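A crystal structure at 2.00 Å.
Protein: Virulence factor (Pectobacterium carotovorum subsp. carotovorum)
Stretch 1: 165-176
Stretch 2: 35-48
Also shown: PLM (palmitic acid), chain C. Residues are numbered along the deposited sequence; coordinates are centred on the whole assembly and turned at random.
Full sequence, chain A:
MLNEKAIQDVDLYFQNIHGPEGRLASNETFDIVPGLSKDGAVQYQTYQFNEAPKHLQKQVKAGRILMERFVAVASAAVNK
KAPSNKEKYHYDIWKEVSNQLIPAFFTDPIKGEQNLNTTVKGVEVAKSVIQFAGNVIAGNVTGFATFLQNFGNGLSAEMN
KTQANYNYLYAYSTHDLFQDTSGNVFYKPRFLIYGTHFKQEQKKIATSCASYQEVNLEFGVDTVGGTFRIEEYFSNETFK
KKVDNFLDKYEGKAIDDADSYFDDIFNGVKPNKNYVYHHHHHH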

# COMPACT_ATOMS: atom_id res chain seq x y z
N ASN A 165 -5.84 -18.75 10.78
CA ASN A 165 -5.78 -17.84 9.62
C ASN A 165 -4.63 -16.88 9.84
O ASN A 165 -4.34 -16.52 10.99
CB ASN A 165 -7.09 -17.06 9.44
CG ASN A 165 -8.28 -17.94 9.02
OD1 ASN A 165 -8.13 -19.09 8.54
ND2 ASN A 165 -9.47 -17.37 9.14
N TYR A 166 -3.97 -16.48 8.76
CA TYR A 166 -2.81 -15.58 8.83
C TYR A 166 -3.16 -14.23 8.14
O TYR A 166 -3.37 -14.16 6.92
CB TYR A 166 -1.58 -16.23 8.19
CG TYR A 166 -0.28 -15.45 8.35
CD1 TYR A 166 0.52 -15.61 9.50
CD2 TYR A 166 0.12 -14.53 7.36
CE1 TYR A 166 1.71 -14.87 9.64
CE2 TYR A 166 1.30 -13.82 7.50
CZ TYR A 166 2.08 -13.98 8.63
OH TYR A 166 3.24 -13.24 8.73
N ASN A 167 -3.27 -13.18 8.94
CA ASN A 167 -3.66 -11.85 8.44
C ASN A 167 -2.59 -11.21 7.54
O ASN A 167 -1.41 -11.27 7.86
CB ASN A 167 -4.00 -10.90 9.59
CG ASN A 167 -5.29 -11.30 10.31
OD1 ASN A 167 -6.28 -11.65 9.69
ND2 ASN A 167 -5.26 -11.25 11.64
N TYR A 168 -3.04 -10.59 6.45
CA TYR A 168 -2.15 -10.14 5.37
C TYR A 168 -2.68 -8.85 4.76
O TYR A 168 -3.77 -8.83 4.16
CB TYR A 168 -2.01 -11.24 4.31
CG TYR A 168 -1.02 -10.99 3.17
CD1 TYR A 168 0.32 -10.67 3.43
CD2 TYR A 168 -1.43 -11.14 1.85
CE1 TYR A 168 1.24 -10.46 2.36
CE2 TYR A 168 -0.53 -10.96 0.78
CZ TYR A 168 0.80 -10.61 1.05
OH TYR A 168 1.68 -10.45 -0.02
N LEU A 169 -1.91 -7.78 4.92
CA LEU A 169 -2.29 -6.43 4.51
C LEU A 169 -1.27 -5.85 3.51
O LEU A 169 -0.08 -6.13 3.60
CB LEU A 169 -2.41 -5.49 5.74
CG LEU A 169 -3.35 -5.83 6.92
CD1 LEU A 169 -2.71 -6.80 7.92
CD2 LEU A 169 -3.78 -4.56 7.68
N TYR A 170 -1.77 -5.09 2.53
CA TYR A 170 -0.97 -4.23 1.67
C TYR A 170 -1.21 -2.79 2.11
O TYR A 170 -2.34 -2.32 2.10
CB TYR A 170 -1.35 -4.39 0.19
CG TYR A 170 -0.61 -5.51 -0.50
CD1 TYR A 170 -0.71 -6.81 -0.02
CD2 TYR A 170 0.22 -5.27 -1.61
CE1 TYR A 170 -0.04 -7.85 -0.62
CE2 TYR A 170 0.92 -6.33 -2.23
CZ TYR A 170 0.78 -7.62 -1.69
OH TYR A 170 1.41 -8.73 -2.22
N ALA A 171 -0.13 -2.13 2.53
CA ALA A 171 -0.14 -0.71 2.87
C ALA A 171 0.77 -0.02 1.85
O ALA A 171 2.00 -0.11 1.94
CB ALA A 171 0.36 -0.50 4.27
N TYR A 172 0.16 0.63 0.88
CA TYR A 172 0.86 1.03 -0.33
C TYR A 172 0.37 2.31 -0.96
O TYR A 172 -0.65 2.87 -0.55
CB TYR A 172 0.88 -0.13 -1.36
CG TYR A 172 -0.44 -0.49 -2.05
CD1 TYR A 172 -0.66 -0.19 -3.40
CD2 TYR A 172 -1.47 -1.16 -1.35
CE1 TYR A 172 -1.87 -0.54 -4.05
CE2 TYR A 172 -2.67 -1.51 -1.99
CZ TYR A 172 -2.86 -1.20 -3.34
OH TYR A 172 -4.04 -1.55 -3.98
N SER A 173 1.14 2.80 -1.94
CA SER A 173 0.72 3.88 -2.82
C SER A 173 0.95 3.47 -4.28
O SER A 173 1.82 2.63 -4.56
CB SER A 173 1.45 5.21 -2.50
OG SER A 173 2.84 5.14 -2.74
N THR A 174 0.13 4.04 -5.18
CA THR A 174 0.32 3.90 -6.63
C THR A 174 0.48 5.30 -7.22
O THR A 174 -0.08 6.29 -6.73
CB THR A 174 -0.83 3.17 -7.37
OG1 THR A 174 -1.96 4.03 -7.51
CG2 THR A 174 -1.25 1.88 -6.66
N HIS A 175 1.28 5.37 -8.27
CA HIS A 175 1.63 6.63 -8.91
C HIS A 175 1.38 6.40 -10.39
O HIS A 175 2.19 5.79 -11.09
CB HIS A 175 3.07 7.05 -8.49
CG HIS A 175 3.21 7.20 -7.00
ND1 HIS A 175 2.97 8.39 -6.35
CD2 HIS A 175 3.40 6.27 -6.03
CE1 HIS A 175 3.07 8.21 -5.05
NE2 HIS A 175 3.32 6.93 -4.83
N ASP A 176 0.18 6.82 -10.83
CA ASP A 176 -0.33 6.53 -12.16
C ASP A 176 0.05 7.61 -13.15
O ASP A 176 -0.32 8.76 -12.97
CB ASP A 176 -1.87 6.45 -12.19
CG ASP A 176 -2.46 5.53 -11.14
OD1 ASP A 176 -1.75 4.65 -10.62
OD2 ASP A 176 -3.65 5.72 -10.84
C1 PLM C . 5.24 -16.32 -4.36
O2 PLM C . 5.84 -17.41 -4.15
C2 PLM C . 3.91 -16.03 -3.68
C3 PLM C . 3.98 -14.97 -2.59
C4 PLM C . 2.65 -14.72 -1.89
C5 PLM C . 1.69 -13.87 -2.72
C6 PLM C . 0.22 -14.11 -2.37
C7 PLM C . -0.66 -12.97 -2.88
C8 PLM C . -2.10 -13.41 -3.16
C9 PLM C . -3.04 -12.83 -2.10
CA PLM C . -3.99 -11.77 -2.63
CB PLM C . -3.68 -10.39 -2.04
CC PLM C . -4.19 -9.30 -2.97
CD PLM C . -3.20 -8.15 -3.09
CE PLM C . -3.86 -6.85 -2.64
CF PLM C . -3.10 -5.63 -3.14
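Stretch 2 (35-48) GLSKDGAVQYQTYQ

The most unusual feature is a chain of polar contacts among tyrosines and a glutamine on one face of a parallel sheet, beside a bound palmitic acid. Tyr 168 OH donates to Gln 43 OE1 at 2.6 Å. Tyr 170 OH in turn donates to Tyr 168 OH at 2.8 Å. Palmitate atom CF lies 3.6 Å from Tyr 170 CG, over one face of that ring. Gln 43 covers the opposite face, with its CB 3.9 Å from the centroid of the Tyr 170 ring.

Stretch 2 runs as a strand from Gly 40 to Gln 48. It lies alongside strand 166-176 in the same direction, with 9° between the two axes and a closest approach of 4.6 Å. The register pairs Tyr 168 with Ala 41 and continues without a break to His 175 with Gln 48. CA atoms of paired residues are 4.5 to 5.1 Å apart.

The backbone bonds follow the parallel pattern: alternate residues of each strand, here the odd-numbered ones, reach across. Ala 41 N donates to Asn 167 O at 3.1 Å, and Leu 169 N donates to Ala 41 O at 3.1 Å. Gln 43 N to Leu 169 O is shorter, at 2.8 Å, and nearly straight. The same alternation carries on through Ala 171, Gln 45 and Ser 173 to Tyr 47, and His 175 N to Tyr 47 O closes the series at 2.8 Å.

Before the strand, stretch 2 makes a type I turn from Ser 37 to Gly 40. The end of Tyr 166 reaches this turn, and its OH donates to Ser 37 O at 2.7 Å. Gly 40 CA packs over the face of the Tyr 166 ring, 3.9 Å from the ring centroid. A CB on Gly 40 would clash with Asn 167 O, and the backbone angles there also call for glycine. Water 1 links Asp 39 O (2.7 Å) to Asn 167 N (2.9 Å).

The face with Gln 43 also carries Gln 45 and Tyr 47. Tyr 47 OH donates to Gln 45 OE1 at 2.6 Å and lies 3.7 Å from Tyr 170 CE2. Tyr 172 CD1 meets Tyr 47 CD2 at 4.1 Å, with the rings oblique.

On the other face, Ala 171 CB packs against Val 42 CG1 at 3.7 Å and Tyr 44 CD1 at 4.0 Å. Further along, Thr 46 CG2 lies 3.7 Å from Ser 173 OG and 3.8 Å from His 175 CD2.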

# COMPACT_ATOMS: atom_id res chain seq x y z
N GLY A 35 6.85 -5.50 9.39
CA GLY A 35 6.38 -6.03 8.11
C GLY A 35 6.07 -7.51 8.13
O GLY A 35 5.16 -7.96 7.45
N LEU A 36 6.84 -8.28 8.90
CA LEU A 36 6.63 -9.71 8.94
C LEU A 36 6.71 -10.25 10.37
O LEU A 36 7.69 -10.03 11.07
CB LEU A 36 7.61 -10.42 8.00
CG LEU A 36 7.64 -11.96 7.96
CD1 LEU A 36 6.31 -12.50 7.43
CD2 LEU A 36 8.80 -12.45 7.11
N SER A 37 5.68 -10.99 10.77
CA SER A 37 5.52 -11.43 12.14
C SER A 37 4.79 -12.76 12.20
O SER A 37 4.09 -13.14 11.25
CB SER A 37 4.68 -10.37 12.90
OG SER A 37 4.09 -10.91 14.05
N LYS A 38 4.92 -13.47 13.31
CA LYS A 38 4.08 -14.65 13.48
C LYS A 38 2.57 -14.31 13.55
O LYS A 38 1.72 -15.15 13.24
CB LYS A 38 4.56 -15.53 14.64
CG LYS A 38 4.59 -14.87 16.00
CD LYS A 38 5.15 -15.86 17.06
CE LYS A 38 4.32 -17.14 17.13
NZ LYS A 38 4.78 -18.03 18.23
N ASP A 39 2.25 -13.07 13.93
CA ASP A 39 0.86 -12.60 14.03
C ASP A 39 0.25 -12.01 12.76
O ASP A 39 -0.94 -11.68 12.74
CB ASP A 39 0.72 -11.63 15.21
CG ASP A 39 0.94 -12.32 16.56
OD1 ASP A 39 0.64 -13.53 16.66
OD2 ASP A 39 1.42 -11.66 17.50
N GLY A 40 1.06 -11.91 11.70
CA GLY A 40 0.60 -11.39 10.42
C GLY A 40 1.69 -10.61 9.70
O GLY A 40 2.79 -10.43 10.21
N ALA A 41 1.38 -10.14 8.49
CA ALA A 41 2.36 -9.42 7.71
C ALA A 41 1.71 -8.16 7.12
O ALA A 41 0.52 -8.18 6.80
CB ALA A 41 2.90 -10.31 6.59
N VAL A 42 2.49 -7.09 6.98
CA VAL A 42 2.07 -5.90 6.22
C VAL A 42 3.10 -5.73 5.12
O VAL A 42 4.28 -5.57 5.42
CB VAL A 42 2.10 -4.60 7.09
CG1 VAL A 42 1.57 -3.42 6.28
CG2 VAL A 42 1.34 -4.79 8.39
N GLN A 43 2.65 -5.75 3.87
CA GLN A 43 3.51 -5.60 2.72
C GLN A 43 3.54 -4.10 2.41
O GLN A 43 2.56 -3.55 1.99
CB GLN A 43 2.88 -6.39 1.56
CG GLN A 43 3.80 -6.77 0.46
CD GLN A 43 4.46 -8.08 0.73
OE1 GLN A 43 3.83 -9.15 0.64
NE2 GLN A 43 5.75 -8.02 1.08
N TYR A 44 4.66 -3.44 2.66
CA TYR A 44 4.80 -2.00 2.37
C TYR A 44 5.29 -1.80 0.94
O TYR A 44 6.36 -2.28 0.60
CB TYR A 44 5.76 -1.35 3.36
CG TYR A 44 5.29 -1.32 4.80
CD1 TYR A 44 4.28 -0.42 5.20
CD2 TYR A 44 5.86 -2.15 5.75
CE1 TYR A 44 3.86 -0.36 6.52
CE2 TYR A 44 5.43 -2.10 7.10
CZ TYR A 44 4.42 -1.21 7.45
OH TYR A 44 4.00 -1.13 8.75
N GLN A 45 4.53 -1.09 0.10
CA GLN A 45 4.88 -1.02 -1.33
C GLN A 45 4.68 0.38 -1.95
O GLN A 45 3.84 1.16 -1.51
CB GLN A 45 4.06 -2.03 -2.15
CG GLN A 45 3.96 -3.42 -1.54
CD GLN A 45 5.08 -4.33 -1.99
OE1 GLN A 45 5.06 -4.81 -3.12
NE2 GLN A 45 6.07 -4.57 -1.12
N THR A 46 5.48 0.68 -2.98
CA THR A 46 5.30 1.90 -3.79
C THR A 46 5.36 1.51 -5.26
O THR A 46 6.40 1.08 -5.77
CB THR A 46 6.40 2.96 -3.50
OG1 THR A 46 6.45 3.23 -2.10
CG2 THR A 46 6.08 4.28 -4.23
N TYR A 47 4.22 1.64 -5.94
CA TYR A 47 4.16 1.27 -7.35
C TYR A 47 4.03 2.51 -8.20
O TYR A 47 3.11 3.30 -8.03
CB TYR A 47 2.99 0.34 -7.66
CG TYR A 47 2.97 -0.94 -6.86
CD1 TYR A 47 4.16 -1.63 -6.58
CD2 TYR A 47 1.77 -1.48 -6.40
CE1 TYR A 47 4.15 -2.82 -5.83
CE2 TYR A 47 1.75 -2.68 -5.67
CZ TYR A 47 2.95 -3.34 -5.40
OH TYR A 47 2.95 -4.53 -4.68
N GLN A 48 4.95 2.67 -9.13
CA GLN A 48 4.79 3.69 -10.15
C GLN A 48 4.52 3.04 -11.49
O GLN A 48 5.27 2.16 -11.91
CB GLN A 48 6.01 4.61 -10.22
CG GLN A 48 5.81 5.72 -11.25
CD GLN A 48 6.99 6.66 -11.36
OE1 GLN A 48 7.72 6.88 -10.39
NE2 GLN A 48 7.18 7.23 -12.54
O HOH W 1 -2.68 -13.45 11.78
O HOH W 2 -3.36 -10.78 13.76
O HOH W 3 4.00 3.88 -0.61